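Local coordinates for protein formimidoylglutamase (Bacillus subtilis, PDB 3M1R) that hydrolyses N-formimidoyl-L-glutamate to L-glutamate and formamide, using two manganese ions per subunit, in the breakdown of histidine, at residues G127-N130 and S131-Y134; T98-V101 and K102-H106. All coordinates share one frame; numbering follows the deposited sequence.

Both contacts lie in the arginase-family α/β fold, beyond the C-terminal ends of strands in its parallel sheet. Along the chain, strand 87-93 is followed by helix 100-117, whose N-cap and first turns make contact 2. Strand 121-127 comes next, and contact 1 is the turn leading from it into helix 133-141. Their centres are about 12 Å apart, and they meet where His104 CE1 packs 4.1 Å from Ile132 CA. Contact 1 is buried and carries the metal ligand Asn130; contact 2 is farther from the chain centre and faces neighbouring subunits. The start of helix 100-117 thus lies against the metal-binding turn through His104, and also borders neighbouring subunits.

Contact 1 of 2, residues G127-N130 and S131-Y134; sequences GGDN and SISY. With CA (calcium ion), chain B.
Asn130 and Ser133 are joined around the turn by the backbone bond from Ser133 N to Asn130 O, 3.2 Å and nearly straight at 168°, while the Asn130 side chain leaves the turn for the calcium ion, its CG 3.5 Å from the metal. Asp153, Asp157 and Asp245 are further ligands of this ion, which probably occupies one of the two manganese positions. One residue back, the Asp129 carboxylate folds over the start of the turn: its CG sits between the backbone N and carbonyl carbon (chi1 68°), bringing OD1 to Ser131. Ser131 OG gives a 2.7 Å bond to the syn lone pair of Asp129 OD1. Ser131 N, at 2.9 Å, meets the same oxygen from above the carboxylate plane, so two donors of one residue hold it. Outside the turn, Ser50 and Ser51 bond to Asp129 OD2, and Ser50 also pairs with Ser131 OG, tying the group to another loop. A weak, 3.4 Å bond from Ile132 N to Asp129 O adds to the backbone links. Ile132 brings CG2 to 3.5 Å from Asp129 O and extends CD1 to 4.0 Å from Gly127 CA. The Gly127-Gly128 peptide is cis and Gly128 has positive phi, 87°. Glu290 accepts from Asn130 N, and Glu287 bonds to Ser133 OG. Asp129 is thus placed as a second-shell residue, its carboxylate oxygens taken up by hydroxyl and amide donors, which probably steadies the turn from which Asn130 reaches the metal.

Contact 2 of 2, residues T98-V101 and K102-H106; sequences TDIV and KSHHH
Asp99 OD1 is gripped from the first turn of helix 100-117 by Lys102 N, at 3.2 Å and 158°, and more weakly by Val101 N, at 2.8 Å but poorly aligned. This is an N-cap. The carboxylate, with CG anti to the backbone N (chi1 -171°), stands over the start of the helix, and Lys102 N approaches OD1 from well above its plane. Lys102 crosses Asp99 at about a right angle; its chain bends at its last two torsions, placing CE 3.6 Å from Asp99 OD2 and NZ in a long salt bridge of 3.8 Å to the same oxygen. The backbone then settles into helical bonds, Ser103 N to Asp99 O and His104 N to Ile100 O. Ser103 OG turns outside the segments to His96 N. Ile100 and His104 run side by side, with Ile100 CD1 at the edge of the imidazole, in its plane. The 3.1 Å from Ile100 CD1 to His104 CD2 is too short for comfortable packing, and with chi2 at -100° the exact place of this methyl is doubtful. Val101 and His105 likewise lie side by side, with Val101 CG1 3.5 Å from His105 CE1. Ile100 also packs on Thr98 of a neighbouring subunit, and the His106 ring stacks on Phe9 of a third. Replacing Asp99 with an alanine removes the carboxylate, and is likely to leave Lys102 N without its capping acceptor and the Lys102 ammonium without its nearby opposite charge. A carboxylate at this helix start probably also interacts favourably with the partial positive charge of the helix N-terminus.

Contact 1 of 2, residues G127-N130 and S131-Y134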
loop_
_atom_site.group_PDB
_atom_site.type_symbol
_atom_site.label_atom_id
_atom_site.label_comp_id
_atom_site.label_asym_id
_atom_site.label_seq_id
_atom_site.Cartn_x
_atom_site.Cartn_y
_atom_site.Cartn_z
ATOM N N GLY D 127 17.097 7.232 -17.680
ATOM C CA GLY D 127 17.072 5.782 -17.545
ATOM C C GLY D 127 15.749 5.331 -16.941
ATOM O O GLY D 127 14.952 6.167 -16.508
ATOM N N GLY D 128 15.512 4.021 -16.891
ATOM C CA GLY D 128 16.495 3.031 -17.287
ATOM C C GLY D 128 17.422 2.666 -16.141
ATOM O O GLY D 128 17.611 3.442 -15.216
ATOM N N ASP D 129 18.004 1.477 -16.201
ATOM C CA ASP D 129 18.856 1.016 -15.116
ATOM C C ASP D 129 20.315 1.370 -15.383
ATOM O O ASP D 129 20.629 1.978 -16.397
ATOM C CB ASP D 129 18.673 -0.488 -14.881
ATOM C CG ASP D 129 19.189 -1.326 -16.028
ATOM O OD1 ASP D 129 20.071 -0.845 -16.778
ATOM O OD2 ASP D 129 18.704 -2.473 -16.181
ATOM N N ASN D 130 21.207 0.974 -14.483
ATOM C CA ASN D 130 22.584 1.431 -14.574
ATOM C C ASN D 130 23.316 0.914 -15.807
ATOM O O ASN D 130 24.298 1.515 -16.251
ATOM C CB ASN D 130 23.373 1.130 -13.288
ATOM C CG ASN D 130 24.356 2.253 -12.937
ATOM O OD1 ASN D 130 24.699 2.450 -11.769
ATOM N ND2 ASN D 130 24.798 3.013 -13.962
ATOM N N SER D 131 22.831 -0.186 -16.373
ATOM C CA SER D 131 23.552 -0.826 -17.478
ATOM C C SER D 131 23.638 0.054 -18.728
ATOM O O SER D 131 24.496 -0.166 -19.565
ATOM C CB SER D 131 22.897 -2.155 -17.843
ATOM O OG SER D 131 21.712 -1.932 -18.578
ATOM N N ILE D 132 22.748 1.048 -18.857
ATOM C CA ILE D 132 22.710 1.872 -20.069
ATOM C C ILE D 132 23.938 2.759 -20.207
ATOM O O ILE D 132 24.219 3.256 -21.292
ATOM C CB ILE D 132 21.429 2.768 -20.166
ATOM C CG1 ILE D 132 21.535 3.993 -19.252
ATOM C CG2 ILE D 132 20.173 1.957 -19.835
ATOM C CD1 ILE D 132 20.438 5.047 -19.491
ATOM N N SER D 133 24.662 2.958 -19.109
ATOM C CA SER D 133 25.802 3.874 -19.102
ATOM C C SER D 133 26.924 3.431 -20.023
ATOM O O SER D 133 27.747 4.247 -20.471
ATOM C CB SER D 133 26.334 4.083 -17.683
ATOM O OG SER D 133 25.356 4.713 -16.878
ATOM N N TYR D 134 26.970 2.141 -20.322
ATOM C CA TYR D 134 27.957 1.681 -21.277
ATOM C C TYR D 134 27.659 2.249 -22.656
ATOM O O TYR D 134 28.524 2.866 -23.276
ATOM C CB TYR D 134 28.008 0.164 -21.354
ATOM C CG TYR D 134 28.793 -0.316 -22.541
ATOM C CD1 TYR D 134 30.177 -0.449 -22.472
ATOM C CD2 TYR D 134 28.158 -0.638 -23.734
ATOM C CE1 TYR D 134 30.906 -0.895 -23.557
ATOM C CE2 TYR D 134 28.887 -1.091 -24.836
ATOM C CZ TYR D 134 30.257 -1.207 -24.737
ATOM O OH TYR D 134 30.985 -1.645 -25.816
HETATM CA CA CA B . 25.554 1.672 -9.692
#

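Contact 2 of 2, residues T98-V101 and K102-H106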
loop_
_atom_site.group_PDB
_atom_site.type_symbol
_atom_site.label_atom_id
_atom_site.label_comp_id
_atom_site.label_asym_id
_atom_site.label_seq_id
_atom_site.Cartn_x
_atom_site.Cartn_y
_atom_site.Cartn_z
ATOM N N THR D 98 12.923 -8.857 -25.315
ATOM C CA THR D 98 13.655 -10.088 -25.025
ATOM C C THR D 98 15.174 -9.943 -24.836
ATOM O O THR D 98 15.700 -10.232 -23.756
ATOM C CB THR D 98 13.403 -11.119 -26.156
ATOM O OG1 THR D 98 12.102 -11.703 -25.990
ATOM C CG2 THR D 98 14.477 -12.214 -26.166
ATOM N N ASP D 99 15.866 -9.507 -25.891
ATOM C CA ASP D 99 17.330 -9.543 -25.964
ATOM C C ASP D 99 18.017 -8.258 -25.484
ATOM O O ASP D 99 17.952 -7.222 -26.146
ATOM C CB ASP D 99 17.766 -9.857 -27.398
ATOM C CG ASP D 99 19.255 -10.117 -27.516
ATOM O OD1 ASP D 99 20.022 -9.590 -26.681
ATOM O OD2 ASP D 99 19.658 -10.852 -28.449
ATOM N N ILE D 100 18.698 -8.348 -24.346
ATOM C CA ILE D 100 19.328 -7.192 -23.717
ATOM C C ILE D 100 20.464 -6.622 -24.570
ATOM O O ILE D 100 20.637 -5.408 -24.655
ATOM C CB ILE D 100 19.857 -7.547 -22.309
ATOM C CG1 ILE D 100 19.922 -6.311 -21.429
ATOM C CG2 ILE D 100 21.236 -8.142 -22.391
ATOM C CD1 ILE D 100 21.312 -5.731 -21.331
ATOM N N VAL D 101 21.229 -7.502 -25.205
ATOM C CA VAL D 101 22.347 -7.084 -26.040
ATOM C C VAL D 101 21.835 -6.278 -27.226
ATOM O O VAL D 101 22.460 -5.308 -27.659
ATOM C CB VAL D 101 23.146 -8.290 -26.557
ATOM C CG1 VAL D 101 24.168 -7.842 -27.600
ATOM C CG2 VAL D 101 23.805 -9.040 -25.392
ATOM N N LYS D 102 20.689 -6.685 -27.748
ATOM C CA LYS D 102 20.074 -5.970 -28.848
ATOM C C LYS D 102 19.698 -4.573 -28.369
ATOM O O LYS D 102 19.930 -3.579 -29.060
ATOM C CB LYS D 102 18.833 -6.723 -29.312
ATOM C CG LYS D 102 18.519 -6.571 -30.771
ATOM C CD LYS D 102 17.417 -7.534 -31.193
ATOM C CE LYS D 102 17.804 -8.984 -30.938
ATOM N NZ LYS D 102 18.884 -9.464 -31.852
ATOM N N SER D 103 19.114 -4.511 -27.173
ATOM C CA SER D 103 18.708 -3.248 -26.567
ATOM C C SER D 103 19.868 -2.258 -26.467
ATOM O O SER D 103 19.723 -1.065 -26.778
ATOM C CB SER D 103 18.112 -3.496 -25.185
ATOM O OG SER D 103 16.781 -3.963 -25.284
ATOM N N HIS D 104 21.018 -2.758 -26.029
ATOM C CA HIS D 104 22.209 -1.930 -25.928
ATOM C C HIS D 104 22.651 -1.375 -27.273
ATOM O O HIS D 104 23.042 -0.207 -27.360
ATOM C CB HIS D 104 23.346 -2.680 -25.243
ATOM C CG HIS D 104 23.286 -2.605 -23.753
ATOM N ND1 HIS D 104 23.790 -1.536 -23.042
ATOM C CD2 HIS D 104 22.763 -3.455 -22.839
ATOM C CE1 HIS D 104 23.580 -1.736 -21.753
ATOM N NE2 HIS D 104 22.961 -2.894 -21.603
ATOM N N HIS D 105 22.577 -2.193 -28.319
ATOM C CA HIS D 105 22.911 -1.702 -29.656
ATOM C C HIS D 105 21.940 -0.612 -30.116
ATOM O O HIS D 105 22.355 0.388 -30.712
ATOM C CB HIS D 105 22.968 -2.839 -30.667
ATOM C CG HIS D 105 24.163 -3.725 -30.501
ATOM N ND1 HIS D 105 24.069 -5.041 -30.103
ATOM C CD2 HIS D 105 25.485 -3.475 -30.661
ATOM C CE1 HIS D 105 25.278 -5.568 -30.036
ATOM N NE2 HIS D 105 26.156 -4.639 -30.369
ATOM N N HIS D 106 20.651 -0.797 -29.838
ATOM C CA HIS D 106 19.684 0.255 -30.114
ATOM C C HIS D 106 20.181 1.563 -29.509
ATOM O O HIS D 106 20.221 2.602 -30.175
ATOM C CB HIS D 106 18.330 -0.085 -29.517
ATOM C CG HIS D 106 17.639 -1.220 -30.191
ATOM N ND1 HIS D 106 18.147 -1.844 -31.315
ATOM C CD2 HIS D 106 16.473 -1.845 -29.913
ATOM C CE1 HIS D 106 17.332 -2.802 -31.688
ATOM N NE2 HIS D 106 16.300 -2.831 -30.859
#